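Local atomic coordinates of cytochrome C (Marichromatium purpuratum 984, PDB entry 5LO9), a protein that probably oxidises thiosulfate to tetrathionate, and may run the reverse reaction, passing electrons along a series of covalently bound c-type haems. Residues D299-W304 and R377-L382; A305-Y310 and D321-R326; R326-F331 and L351-L356. All coordinates share one frame; numbering follows the deposited sequence.

Contact 1. Residues D299-W304 and R377-L382; sequences DASPMW and RGYPRL. With HEC (heme c), chain E.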
loop_
_atom_site.group_PDB
_atom_site.type_symbol
_atom_site.label_atom_id
_atom_site.label_comp_id
_atom_site.label_asym_id
_atom_site.label_seq_id
_atom_site.Cartn_x
_atom_site.Cartn_y
_atom_site.Cartn_z
ATOM N N ASP A 299 6.117 7.214 19.148
ATOM C CA ASP A 299 5.180 7.399 20.254
ATOM C C ASP A 299 4.203 8.554 20.017
ATOM O O ASP A 299 3.448 8.908 20.926
ATOM C CB ASP A 299 5.907 7.596 21.580
ATOM C CG ASP A 299 6.659 6.349 22.051
ATOM O OD1 ASP A 299 6.228 5.191 21.781
ATOM O OD2 ASP A 299 7.694 6.542 22.731
ATOM N N ALA A 300 4.156 9.107 18.802
ATOM C CA ALA A 300 3.121 10.039 18.381
ATOM C C ALA A 300 2.489 9.552 17.076
ATOM O O ALA A 300 2.358 10.304 16.109
ATOM C CB ALA A 300 3.682 11.454 18.227
ATOM N N SER A 301 2.086 8.264 17.039
ATOM C CA SER A 301 1.580 7.565 15.848
ATOM C C SER A 301 2.357 7.942 14.600
ATOM O O SER A 301 1.835 8.587 13.672
ATOM C CB SER A 301 0.108 7.832 15.588
ATOM O OG SER A 301 -0.645 7.006 16.420
ATOM N N PRO A 302 3.611 7.555 14.540
ATOM C CA PRO A 302 4.374 7.801 13.328
ATOM C C PRO A 302 3.778 7.005 12.167
ATOM O O PRO A 302 3.201 5.924 12.335
ATOM C CB PRO A 302 5.790 7.351 13.709
ATOM C CG PRO A 302 5.560 6.280 14.776
ATOM C CD PRO A 302 4.351 6.767 15.536
ATOM N N MET A 303 3.905 7.577 10.977
ATOM C CA MET A 303 3.329 6.965 9.796
ATOM C C MET A 303 4.153 5.783 9.330
ATOM O O MET A 303 3.610 4.835 8.740
ATOM C CB MET A 303 3.217 8.011 8.699
ATOM C CG MET A 303 2.198 9.100 9.020
ATOM S SD MET A 303 0.468 8.525 9.011
ATOM C CE MET A 303 0.162 8.242 10.753
ATOM N N TRP A 304 5.452 5.800 9.604
ATOM C CA TRP A 304 6.266 4.667 9.186
ATOM C C TRP A 304 5.852 3.391 9.907
ATOM O O TRP A 304 5.941 2.307 9.340
ATOM C CB TRP A 304 7.745 4.931 9.407
ATOM C CG TRP A 304 8.118 5.611 10.669
ATOM C CD1 TRP A 304 8.350 6.947 10.844
ATOM C CD2 TRP A 304 8.372 4.996 11.923
ATOM N NE1 TRP A 304 8.718 7.194 12.127
ATOM C CE2 TRP A 304 8.749 6.005 12.811
ATOM C CE3 TRP A 304 8.322 3.683 12.383
ATOM C CZ2 TRP A 304 9.067 5.743 14.130
ATOM C CZ3 TRP A 304 8.622 3.431 13.701
ATOM C CH2 TRP A 304 8.991 4.451 14.553
ATOM N N ARG A 377 5.181 2.604 17.620
ATOM C CA ARG A 377 3.900 2.730 16.963
ATOM C C ARG A 377 2.866 3.294 17.915
ATOM O O ARG A 377 2.847 2.950 19.098
ATOM C CB ARG A 377 3.437 1.389 16.452
ATOM C CG ARG A 377 2.279 1.557 15.494
ATOM C CD ARG A 377 1.666 0.243 15.125
ATOM N NE ARG A 377 0.432 0.407 14.386
ATOM C CZ ARG A 377 -0.308 -0.609 13.995
ATOM N NH1 ARG A 377 0.105 -1.833 14.268
ATOM N NH2 ARG A 377 -1.442 -0.398 13.343
ATOM N N GLY A 378 1.989 4.145 17.378
ATOM C CA GLY A 378 0.864 4.675 18.131
ATOM C C GLY A 378 1.289 5.507 19.328
ATOM O O GLY A 378 2.312 6.193 19.333
ATOM N N TYR A 379 0.486 5.454 20.338
ATOM C CA TYR A 379 0.755 6.108 21.603
ATOM C C TYR A 379 1.023 5.084 22.686
ATOM O O TYR A 379 0.420 4.007 22.680
ATOM C CB TYR A 379 -0.435 6.956 22.025
ATOM C CG TYR A 379 -0.903 7.976 20.975
ATOM C CD1 TYR A 379 -0.006 8.663 20.169
ATOM C CD2 TYR A 379 -2.244 8.249 20.811
ATOM C CE1 TYR A 379 -0.456 9.598 19.229
ATOM C CE2 TYR A 379 -2.697 9.163 19.872
ATOM C CZ TYR A 379 -1.806 9.834 19.094
ATOM O OH TYR A 379 -2.295 10.734 18.185
ATOM N N PRO A 380 1.912 5.360 23.636
ATOM C CA PRO A 380 2.136 4.380 24.720
ATOM C C PRO A 380 0.903 4.256 25.600
ATOM O O PRO A 380 0.444 5.240 26.190
ATOM C CB PRO A 380 3.326 4.960 25.486
ATOM C CG PRO A 380 3.987 5.882 24.503
ATOM C CD PRO A 380 2.897 6.457 23.672
ATOM N N ARG A 381 0.356 3.051 25.668
ATOM C CA ARG A 381 -0.837 2.818 26.471
ATOM C C ARG A 381 -0.507 2.940 27.956
ATOM O O ARG A 381 0.567 2.531 28.409
ATOM C CB ARG A 381 -1.411 1.438 26.166
ATOM C CG ARG A 381 -2.920 1.285 26.429
ATOM C CD ARG A 381 -3.431 -0.113 25.999
ATOM N NE ARG A 381 -2.786 -0.557 24.756
ATOM C CZ ARG A 381 -3.286 -0.425 23.526
ATOM N NH1 ARG A 381 -4.483 0.128 23.343
ATOM N NH2 ARG A 381 -2.581 -0.862 22.473
ATOM N N LEU A 382 -1.440 3.532 28.699
ATOM C CA LEU A 382 -1.350 3.749 30.135
ATOM C C LEU A 382 -2.190 2.729 30.883
ATOM O O LEU A 382 -3.200 2.242 30.365
ATOM C CB LEU A 382 -1.874 5.132 30.511
ATOM C CG LEU A 382 -1.273 6.332 29.808
ATOM C CD1 LEU A 382 -1.989 7.591 30.280
ATOM C CD2 LEU A 382 0.165 6.386 30.103
HETATM FE FE HEC E . -4.594 10.080 12.394
HETATM C CHA HEC E . -4.185 6.786 13.547
HETATM C CHB HEC E . -3.335 9.171 9.256
HETATM C CHC HEC E . -5.256 13.322 11.164
HETATM C CHD HEC E . -5.439 11.072 15.575
HETATM N NA HEC E . -3.885 8.302 11.575
HETATM C C1A HEC E . -3.819 7.122 12.182
HETATM C C2A HEC E . -3.285 6.046 11.319
HETATM C C3A HEC E . -3.025 6.734 10.066
HETATM C C4A HEC E . -3.433 8.138 10.320
HETATM C CMA HEC E . -2.449 6.140 8.832
HETATM C CAA HEC E . -3.032 4.607 11.691
HETATM C CBA HEC E . -1.831 4.542 12.628
HETATM C CGA HEC E . -1.429 3.107 12.922
HETATM O O1A HEC E . -0.278 2.925 13.378
HETATM O O2A HEC E . -2.250 2.159 12.728
HETATM N NB HEC E . -4.355 11.077 10.576
HETATM C C1B HEC E . -3.833 10.537 9.453
HETATM C C2B HEC E . -3.810 11.473 8.324
HETATM C C3B HEC E . -4.383 12.689 8.886
HETATM C C4B HEC E . -4.694 12.324 10.280
HETATM C CMB HEC E . -3.286 11.243 6.952
HETATM C CAB HEC E . -4.617 13.982 8.176
HETATM C CBB HEC E . -5.649 13.726 7.079
HETATM N NC HEC E . -5.251 11.881 13.220
HETATM C C1C HEC E . -5.430 13.055 12.595
HETATM C C2C HEC E . -5.819 14.151 13.513
HETATM C C3C HEC E . -5.882 13.473 14.819
HETATM C C4C HEC E . -5.494 12.078 14.510
HETATM C CMC HEC E . -6.093 15.585 13.139
HETATM C CAC HEC E . -6.184 14.026 16.200
HETATM C CBC HEC E . -7.451 14.821 16.213
HETATM N ND HEC E . -4.789 9.085 14.216
HETATM C C1D HEC E . -5.140 9.659 15.356
HETATM C C2D HEC E . -5.182 8.712 16.484
HETATM C C3D HEC E . -4.816 7.404 15.910
HETATM C C4D HEC E . -4.606 7.788 14.487
HETATM C CMD HEC E . -5.556 9.075 17.880
HETATM C CAD HEC E . -4.675 6.045 16.571
HETATM C CBD HEC E . -5.930 5.529 17.308
HETATM C CGD HEC E . -7.210 5.272 16.486
HETATM O O1D HEC E . -7.717 6.145 15.717
HETATM O O2D HEC E . -7.780 4.157 16.635
HETATM O O HOH W 1 3.883 3.699 21.519
HETATM O O HOH W 2 1.652 4.856 14.283
#
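Asp299, Ser301 and Gly378 have the largest shares of the surface buried between the loops 299-304 and 377-382, together about half of it. Ser301 N donates to Gly378 O at 3.1 Å, nearly straight (164°), but the N-H comes from above the carbonyl plane. Beyond it, Ser301 OG lies against Gly378 CA (3.3 Å). The same hydroxyl oxygen sits over one face of the Tyr379 ring, toward its rim, while the backbone of Asp299 and Ala300 meets that ring at the edge. The first loop lies on the proximal side of a c-type haem: Ser301 O accepts a hydrogen bond from His291 ND1, as a backbone carbonyl does for the axial histidine in classical cytochromes c. Across the other end, Asp299 crosses Pro380 at about a right angle, with OD1 3.6 Å from Pro380 CG, and a water donates to both Asp299 OD1 and Arg377 O. Arg377, extended from CG to NE, grips one haem propionate with two nearly straight bonds, NE to O1A and NH2 to O2A, each 2.8 Å. A second water takes the N-H of Gly378 and donates to Pro302 O and to propionate O1A.

Contact 2. Residues A305-Y310 and D321-R326; sequences AAWVAY and DTMAER. With HEC (heme c), chain E; THJ (thiosulfate), chain J; EDO (1,2-ethanediol), chain S.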
loop_
_atom_site.group_PDB
_atom_site.type_symbol
_atom_site.label_atom_id
_atom_site.label_comp_id
_atom_site.label_asym_id
_atom_site.label_seq_id
_atom_site.Cartn_x
_atom_site.Cartn_y
_atom_site.Cartn_z
ATOM N N ALA A 305 5.371 3.481 11.134
ATOM C CA ALA A 305 4.954 2.250 11.784
ATOM C C ALA A 305 3.616 1.773 11.265
ATOM O O ALA A 305 3.254 0.613 11.483
ATOM C CB ALA A 305 4.851 2.446 13.300
ATOM N N ALA A 306 2.882 2.641 10.581
ATOM C CA ALA A 306 1.552 2.302 10.110
ATOM C C ALA A 306 1.593 1.695 8.716
ATOM O O ALA A 306 0.831 0.771 8.430
ATOM C CB ALA A 306 0.668 3.546 10.115
ATOM N N TRP A 307 2.482 2.185 7.851
ATOM C CA TRP A 307 2.514 1.695 6.476
ATOM C C TRP A 307 2.618 0.175 6.401
ATOM O O TRP A 307 1.921 -0.465 5.602
ATOM C CB TRP A 307 3.684 2.320 5.723
ATOM C CG TRP A 307 3.724 1.876 4.291
ATOM C CD1 TRP A 307 4.558 0.937 3.712
ATOM C CD2 TRP A 307 2.860 2.326 3.260
ATOM N NE1 TRP A 307 4.248 0.796 2.392
ATOM C CE2 TRP A 307 3.213 1.644 2.089
ATOM C CE3 TRP A 307 1.814 3.244 3.214
ATOM C CZ2 TRP A 307 2.570 1.871 0.887
ATOM C CZ3 TRP A 307 1.172 3.455 2.012
ATOM C CH2 TRP A 307 1.545 2.770 0.877
ATOM N N VAL A 308 3.484 -0.424 7.226
ATOM C CA VAL A 308 3.757 -1.860 7.148
ATOM C C VAL A 308 2.740 -2.678 7.906
ATOM O O VAL A 308 2.866 -3.905 7.956
ATOM C CB VAL A 308 5.139 -2.234 7.716
ATOM C CG1 VAL A 308 6.271 -1.593 6.905
ATOM C CG2 VAL A 308 5.248 -1.807 9.221
ATOM N N ALA A 309 1.759 -2.030 8.513
ATOM C CA ALA A 309 0.778 -2.670 9.376
ATOM C C ALA A 309 -0.588 -2.842 8.720
ATOM O O ALA A 309 -1.455 -3.512 9.289
ATOM C CB ALA A 309 0.605 -1.838 10.656
ATOM N N TYR A 310 -0.819 -2.215 7.572
ATOM C CA TYR A 310 -2.090 -2.297 6.872
ATOM C C TYR A 310 -1.875 -2.965 5.517
ATOM O O TYR A 310 -0.823 -2.771 4.882
ATOM C CB TYR A 310 -2.711 -0.908 6.664
ATOM C CG TYR A 310 -3.214 -0.251 7.924
ATOM C CD1 TYR A 310 -4.562 -0.263 8.256
ATOM C CD2 TYR A 310 -2.343 0.362 8.791
ATOM C CE1 TYR A 310 -5.015 0.331 9.415
ATOM C CE2 TYR A 310 -2.791 0.961 9.938
ATOM C CZ TYR A 310 -4.110 0.944 10.250
ATOM O OH TYR A 310 -4.515 1.546 11.415
ATOM N N ASP A 321 -9.168 -3.027 6.763
ATOM C CA ASP A 321 -8.989 -1.687 6.214
ATOM C C ASP A 321 -7.642 -1.574 5.521
ATOM O O ASP A 321 -6.615 -1.972 6.074
ATOM C CB ASP A 321 -9.088 -0.607 7.311
ATOM C CG ASP A 321 -10.522 -0.050 7.508
ATOM O OD1 ASP A 321 -11.460 -0.320 6.692
ATOM O OD2 ASP A 321 -10.696 0.689 8.512
ATOM N N THR A 322 -7.659 -1.038 4.309
ATOM C CA THR A 322 -6.440 -0.640 3.637
ATOM C C THR A 322 -5.912 0.643 4.256
ATOM O O THR A 322 -6.570 1.295 5.059
ATOM C CB THR A 322 -6.682 -0.414 2.135
ATOM O OG1 THR A 322 -7.735 0.535 1.909
ATOM C CG2 THR A 322 -7.020 -1.683 1.412
ATOM N N MET A 323 -4.684 0.997 3.889
ATOM C CA MET A 323 -4.164 2.314 4.235
ATOM C C MET A 323 -5.032 3.432 3.663
ATOM O O MET A 323 -5.264 4.436 4.337
ATOM C CB MET A 323 -2.737 2.449 3.739
ATOM C CG MET A 323 -2.130 3.803 3.947
ATOM S SD MET A 323 -2.067 4.274 5.676
ATOM C CE MET A 323 -0.930 3.093 6.352
ATOM N N ALA A 324 -5.502 3.304 2.411
ATOM C CA ALA A 324 -6.372 4.362 1.880
ATOM C C ALA A 324 -7.648 4.473 2.691
ATOM O O ALA A 324 -8.111 5.585 3.002
ATOM C CB ALA A 324 -6.746 4.134 0.412
ATOM N N GLU A 325 -8.246 3.334 3.024
ATOM C CA GLU A 325 -9.503 3.376 3.748
ATOM C C GLU A 325 -9.293 4.024 5.098
ATOM O O GLU A 325 -10.122 4.812 5.569
ATOM C CB GLU A 325 -10.080 1.967 3.872
ATOM C CG GLU A 325 -10.718 1.556 2.557
ATOM C CD GLU A 325 -10.855 0.062 2.328
ATOM O OE1 GLU A 325 -10.504 -0.773 3.200
ATOM O OE2 GLU A 325 -11.293 -0.271 1.209
ATOM N N ARG A 326 -8.150 3.752 5.696
ATOM C CA ARG A 326 -7.823 4.332 6.983
ATOM C C ARG A 326 -7.698 5.840 6.874
ATOM O O ARG A 326 -8.296 6.583 7.656
ATOM C CB ARG A 326 -6.533 3.678 7.485
ATOM C CG ARG A 326 -5.994 4.118 8.794
ATOM C CD ARG A 326 -7.086 4.228 9.787
ATOM N NE ARG A 326 -6.655 3.711 11.064
ATOM C CZ ARG A 326 -6.920 4.288 12.221
ATOM N NH1 ARG A 326 -7.587 5.445 12.246
ATOM N NH2 ARG A 326 -6.480 3.718 13.349
HETATM FE FE HEC E . -4.594 10.080 12.394
HETATM C CHA HEC E . -4.185 6.786 13.547
HETATM C CHB HEC E . -3.335 9.171 9.256
HETATM C CHC HEC E . -5.256 13.322 11.164
HETATM C CHD HEC E . -5.439 11.072 15.575
HETATM N NA HEC E . -3.885 8.302 11.575
HETATM C C1A HEC E . -3.819 7.122 12.182
HETATM C C2A HEC E . -3.285 6.046 11.319
HETATM C C3A HEC E . -3.025 6.734 10.066
HETATM C C4A HEC E . -3.433 8.138 10.320
HETATM C CMA HEC E . -2.449 6.140 8.832
HETATM C CAA HEC E . -3.032 4.607 11.691
HETATM C CBA HEC E . -1.831 4.542 12.628
HETATM C CGA HEC E . -1.429 3.107 12.922
HETATM O O1A HEC E . -0.278 2.925 13.378
HETATM O O2A HEC E . -2.250 2.159 12.728
HETATM N NB HEC E . -4.355 11.077 10.576
HETATM C C1B HEC E . -3.833 10.537 9.453
HETATM C C2B HEC E . -3.810 11.473 8.324
HETATM C C3B HEC E . -4.383 12.689 8.886
HETATM C C4B HEC E . -4.694 12.324 10.280
HETATM C CMB HEC E . -3.286 11.243 6.952
HETATM C CAB HEC E . -4.617 13.982 8.176
HETATM C CBB HEC E . -5.649 13.726 7.079
HETATM N NC HEC E . -5.251 11.881 13.220
HETATM C C1C HEC E . -5.430 13.055 12.595
HETATM C C2C HEC E . -5.819 14.151 13.513
HETATM C C3C HEC E . -5.882 13.473 14.819
HETATM C C4C HEC E . -5.494 12.078 14.510
HETATM C CMC HEC E . -6.093 15.585 13.139
HETATM C CAC HEC E . -6.184 14.026 16.200
HETATM C CBC HEC E . -7.451 14.821 16.213
HETATM N ND HEC E . -4.789 9.085 14.216
HETATM C C1D HEC E . -5.140 9.659 15.356
HETATM C C2D HEC E . -5.182 8.712 16.484
HETATM C C3D HEC E . -4.816 7.404 15.910
HETATM C C4D HEC E . -4.606 7.788 14.487
HETATM C CMD HEC E . -5.556 9.075 17.880
HETATM C CAD HEC E . -4.675 6.045 16.571
HETATM C CBD HEC E . -5.930 5.529 17.308
HETATM C CGD HEC E . -7.210 5.272 16.486
HETATM O O1D HEC E . -7.717 6.145 15.717
HETATM O O2D HEC E . -7.780 4.157 16.635
HETATM S S1 THJ J . -9.245 8.409 13.097
HETATM O O1 THJ J . -9.863 7.505 12.067
HETATM O O2 THJ J . -9.235 7.762 14.451
HETATM O O3 THJ J . -10.114 9.602 13.229
HETATM S S2 THJ J . -7.582 9.005 12.550
HETATM C C1 EDO S . -3.305 -0.008 0.176
HETATM O O1 EDO S . -3.884 1.295 0.483
HETATM C C2 EDO S . -2.144 -0.381 1.121
HETATM O O2 EDO S . -2.608 -0.939 2.420
#
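A capping box opens helix 323-332: Thr322 OG1 accepts from Glu325 N, and Thr322 N donates back to Glu325 OE1, met from above the carboxylate plane. The chain between Tyr310 and Asp321 forms the antiparallel hairpin of strands 312-314 and 319-321, Asp321 ending its second strand, and Tyr310 fills much of the interface. Its ring edge meets Asp321 O, 3.4 Å from CD1. Met323, bent at chi2 and chi3, crosses the tyrosine at about a right angle in an oblique Met-aromatic contact, SD lying 5.5 Å from the ring centroid. Its CE touches Tyr310 CD2 as well as Ala306 and the backbone of Trp307, while CG packs on Trp307 CZ3 (3.8 Å). Gln357 of helix 351-363 also lies against Met323. Arg326 crosses Tyr310 obliquely, ring and guanidinium planes 69° apart, with one guanidinium face over the haem edge near CHA. NE donates to Tyr310 OH (3.1 Å) close to the guanidinium plane, and that hydroxyl gives its own proton to propionate O2A at 2.7 Å. The arginine's N-H and charge would probably make the phenol O-H a stronger donor to the carboxylate. At the guanidinium edge, Arg326 NH1 lies 3.1 Å from O1 of the bound thiosulfate.

Contact 3. Residues R326-F331 and L351-L356; sequences RIQGCF and LVLDAL. With HEC (heme c), chain E; THJ (thiosulfate), chain J; EDO (1,2-ethanediol), chain B.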
loop_
_atom_site.group_PDB
_atom_site.type_symbol
_atom_site.label_atom_id
_atom_site.label_comp_id
_atom_site.label_asym_id
_atom_site.label_seq_id
_atom_site.Cartn_x
_atom_site.Cartn_y
_atom_site.Cartn_z
ATOM N N ARG A 326 -8.150 3.752 5.696
ATOM C CA ARG A 326 -7.823 4.332 6.983
ATOM C C ARG A 326 -7.698 5.840 6.874
ATOM O O ARG A 326 -8.296 6.583 7.656
ATOM C CB ARG A 326 -6.533 3.678 7.485
ATOM C CG ARG A 326 -5.994 4.118 8.794
ATOM C CD ARG A 326 -7.086 4.228 9.787
ATOM N NE ARG A 326 -6.655 3.711 11.064
ATOM C CZ ARG A 326 -6.920 4.288 12.221
ATOM N NH1 ARG A 326 -7.587 5.445 12.246
ATOM N NH2 ARG A 326 -6.480 3.718 13.349
ATOM N N ILE A 327 -6.955 6.308 5.882
ATOM C CA ILE A 327 -6.765 7.737 5.699
ATOM C C ILE A 327 -8.097 8.434 5.463
ATOM O O ILE A 327 -8.327 9.551 5.951
ATOM C CB ILE A 327 -5.777 7.983 4.548
ATOM C CG1 ILE A 327 -4.403 7.561 4.982
ATOM C CG2 ILE A 327 -5.718 9.453 4.151
ATOM C CD1 ILE A 327 -3.438 7.415 3.858
ATOM N N GLN A 328 -9.003 7.794 4.734
ATOM C CA GLN A 328 -10.334 8.382 4.577
ATOM C C GLN A 328 -11.102 8.404 5.895
ATOM O O GLN A 328 -11.880 9.329 6.135
ATOM C CB GLN A 328 -11.109 7.623 3.520
ATOM C CG GLN A 328 -10.505 7.785 2.153
ATOM C CD GLN A 328 -11.194 6.909 1.139
ATOM O OE1 GLN A 328 -11.452 5.717 1.383
ATOM N NE2 GLN A 328 -11.539 7.501 0.007
ATOM N N GLY A 329 -10.865 7.427 6.772
ATOM C CA GLY A 329 -11.454 7.482 8.096
ATOM C C GLY A 329 -11.022 8.716 8.860
ATOM O O GLY A 329 -11.845 9.408 9.459
ATOM N N CYS A 330 -9.724 9.017 8.829
ATOM C CA CYS A 330 -9.212 10.220 9.465
ATOM C C CYS A 330 -9.856 11.483 8.896
ATOM O O CYS A 330 -10.131 12.443 9.633
ATOM C CB CYS A 330 -7.690 10.243 9.309
ATOM S SG CYS A 330 -6.862 9.291 10.599
ATOM N N PHE A 331 -10.115 11.514 7.589
ATOM C CA PHE A 331 -10.789 12.690 7.046
ATOM C C PHE A 331 -12.218 12.743 7.552
ATOM O O PHE A 331 -12.732 13.822 7.853
ATOM C CB PHE A 331 -10.761 12.695 5.517
ATOM C CG PHE A 331 -9.544 13.363 4.904
ATOM C CD1 PHE A 331 -9.540 14.719 4.660
ATOM C CD2 PHE A 331 -8.431 12.628 4.527
ATOM C CE1 PHE A 331 -8.437 15.349 4.082
ATOM C CE2 PHE A 331 -7.319 13.253 3.937
ATOM C CZ PHE A 331 -7.321 14.603 3.722
ATOM N N LEU A 351 -5.593 12.660 -6.247
ATOM C CA LEU A 351 -4.222 13.086 -6.011
ATOM C C LEU A 351 -3.911 13.215 -4.515
ATOM O O LEU A 351 -2.750 13.057 -4.118
ATOM C CB LEU A 351 -3.936 14.399 -6.742
ATOM C CG LEU A 351 -2.452 14.628 -6.992
ATOM C CD1 LEU A 351 -1.967 13.583 -7.973
ATOM C CD2 LEU A 351 -2.172 16.006 -7.508
ATOM N N VAL A 352 -4.901 13.562 -3.687
ATOM C CA VAL A 352 -4.656 13.740 -2.253
ATOM C C VAL A 352 -4.261 12.410 -1.610
ATOM O O VAL A 352 -3.205 12.287 -0.975
ATOM C CB VAL A 352 -5.902 14.342 -1.572
ATOM C CG1 VAL A 352 -5.865 14.138 -0.072
ATOM C CG2 VAL A 352 -6.058 15.817 -1.885
ATOM N N LEU A 353 -5.099 11.390 -1.771
ATOM C CA LEU A 353 -4.773 10.077 -1.230
ATOM C C LEU A 353 -3.492 9.539 -1.868
ATOM O O LEU A 353 -2.719 8.809 -1.226
ATOM C CB LEU A 353 -5.934 9.101 -1.468
ATOM C CG LEU A 353 -6.913 8.709 -0.356
ATOM C CD1 LEU A 353 -6.199 7.946 0.708
ATOM C CD2 LEU A 353 -7.561 9.926 0.227
ATOM N N ASP A 354 -3.278 9.836 -3.158
ATOM C CA ASP A 354 -2.068 9.342 -3.793
ATOM C C ASP A 354 -0.835 10.009 -3.203
ATOM O O ASP A 354 0.173 9.351 -2.936
ATOM C CB ASP A 354 -2.150 9.530 -5.305
ATOM C CG ASP A 354 -3.187 8.552 -5.986
ATOM O OD1 ASP A 354 -3.830 7.671 -5.278
ATOM O OD2 ASP A 354 -3.368 8.718 -7.232
ATOM N N ALA A 355 -0.892 11.312 -2.979
ATOM C CA ALA A 355 0.249 11.976 -2.364
ATOM C C ALA A 355 0.422 11.515 -0.917
ATOM O O ALA A 355 1.527 11.157 -0.497
ATOM C CB ALA A 355 0.089 13.497 -2.462
ATOM N N LEU A 356 -0.662 11.487 -0.138
ATOM C CA LEU A 356 -0.503 11.093 1.247
ATOM C C LEU A 356 0.060 9.691 1.330
ATOM O O LEU A 356 0.965 9.424 2.131
ATOM C CB LEU A 356 -1.825 11.193 1.998
ATOM C CG LEU A 356 -2.313 12.617 2.330
ATOM C CD1 LEU A 356 -3.804 12.599 2.738
ATOM C CD2 LEU A 356 -1.453 13.206 3.426
HETATM FE FE HEC E . -4.594 10.080 12.394
HETATM C CHA HEC E . -4.185 6.786 13.547
HETATM C CHB HEC E . -3.335 9.171 9.256
HETATM C CHC HEC E . -5.256 13.322 11.164
HETATM C CHD HEC E . -5.439 11.072 15.575
HETATM N NA HEC E . -3.885 8.302 11.575
HETATM C C1A HEC E . -3.819 7.122 12.182
HETATM C C2A HEC E . -3.285 6.046 11.319
HETATM C C3A HEC E . -3.025 6.734 10.066
HETATM C C4A HEC E . -3.433 8.138 10.320
HETATM C CMA HEC E . -2.449 6.140 8.832
HETATM C CAA HEC E . -3.032 4.607 11.691
HETATM C CBA HEC E . -1.831 4.542 12.628
HETATM C CGA HEC E . -1.429 3.107 12.922
HETATM O O1A HEC E . -0.278 2.925 13.378
HETATM O O2A HEC E . -2.250 2.159 12.728
HETATM N NB HEC E . -4.355 11.077 10.576
HETATM C C1B HEC E . -3.833 10.537 9.453
HETATM C C2B HEC E . -3.810 11.473 8.324
HETATM C C3B HEC E . -4.383 12.689 8.886
HETATM C C4B HEC E . -4.694 12.324 10.280
HETATM C CMB HEC E . -3.286 11.243 6.952
HETATM C CAB HEC E . -4.617 13.982 8.176
HETATM C CBB HEC E . -5.649 13.726 7.079
HETATM N NC HEC E . -5.251 11.881 13.220
HETATM C C1C HEC E . -5.430 13.055 12.595
HETATM C C2C HEC E . -5.819 14.151 13.513
HETATM C C3C HEC E . -5.882 13.473 14.819
HETATM C C4C HEC E . -5.494 12.078 14.510
HETATM C CMC HEC E . -6.093 15.585 13.139
HETATM C CAC HEC E . -6.184 14.026 16.200
HETATM C CBC HEC E . -7.451 14.821 16.213
HETATM N ND HEC E . -4.789 9.085 14.216
HETATM C C1D HEC E . -5.140 9.659 15.356
HETATM C C2D HEC E . -5.182 8.712 16.484
HETATM C C3D HEC E . -4.816 7.404 15.910
HETATM C C4D HEC E . -4.606 7.788 14.487
HETATM C CMD HEC E . -5.556 9.075 17.880
HETATM C CAD HEC E . -4.675 6.045 16.571
HETATM C CBD HEC E . -5.930 5.529 17.308
HETATM C CGD HEC E . -7.210 5.272 16.486
HETATM O O1D HEC E . -7.717 6.145 15.717
HETATM O O2D HEC E . -7.780 4.157 16.635
HETATM S S1 THJ J . -9.245 8.409 13.097
HETATM O O1 THJ J . -9.863 7.505 12.067
HETATM O O2 THJ J . -9.235 7.762 14.451
HETATM O O3 THJ J . -10.114 9.602 13.229
HETATM S S2 THJ J . -7.582 9.005 12.550
HETATM C C1 EDO B . -13.574 4.752 5.343
HETATM O O1 EDO B . -13.446 4.776 3.879
HETATM C C2 EDO B . -14.382 5.901 6.058
HETATM O O2 EDO B . -15.229 6.761 5.239
#
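Ile327 holds CG1 anti to its carbonyl carbon (chi1 -70°), which turns CG2 anti to the backbone N and sends that methyl toward the other helix. Leu356 likewise places CG anti to its carbonyl carbon (chi1 -73°), and its CD1 ends between Ile327 and Phe331. There it touches Ile327 CG2 at 3.9 Å and meets the edge of the Phe331 ring, tip to tip, at CE2 (3.8 Å). Leu353 slides past Ile327 in the opposite sense, its CD1 3.8 Å from Ile327 CG2, while its CD2 comes up to Gln328 CG. Val352 CG1 reaches Phe331 CZ obliquely. Helices 323-332 and 351-363 cross steeply, with 116° between the N-to-C directions of the two short segments, whose axes approach to 11.2 Å, and no hydrogen bond joins the segments. The first helix stands on the distal side of the haem. One face of Phe331 is covered by the thioether-arm methyl CBB, 3.6 Å above the ring plane toward its rim. From the same helix, Cys330 turns toward the haem, with SG covalently joined to S2 of thiosulfate (2.1 Å). Cys330 SG is also 3.0 Å from the haem FE. At the outer end, Gln328 NE2 is hydrogen-bonded to Pro346 O.

All three contacts touch one haem, the one whose iron faces the thiosulfate-modified cysteine. Contact 1 supplies its proximal loop and contact 3 its distal helix; their centres lie 19 Å apart, and their nearest atoms are about 6 Å apart without touching. Contact 2 bridges them. Toward contact 1 (centres about 14 Å apart), Arg377 CG packs on Ala305 CB at 3.5 Å, and Arg377 and Tyr310 bind the same propionate. Toward contact 3, 11 Å away centre to centre, Ala324 CA meets Leu353 CD1 at 3.8 Å. Contacts 2 and 3 both use helix 323-332 and share Arg326, which thereby ties the propionate network to the thiosulfate pocket; both also touch the second subunit.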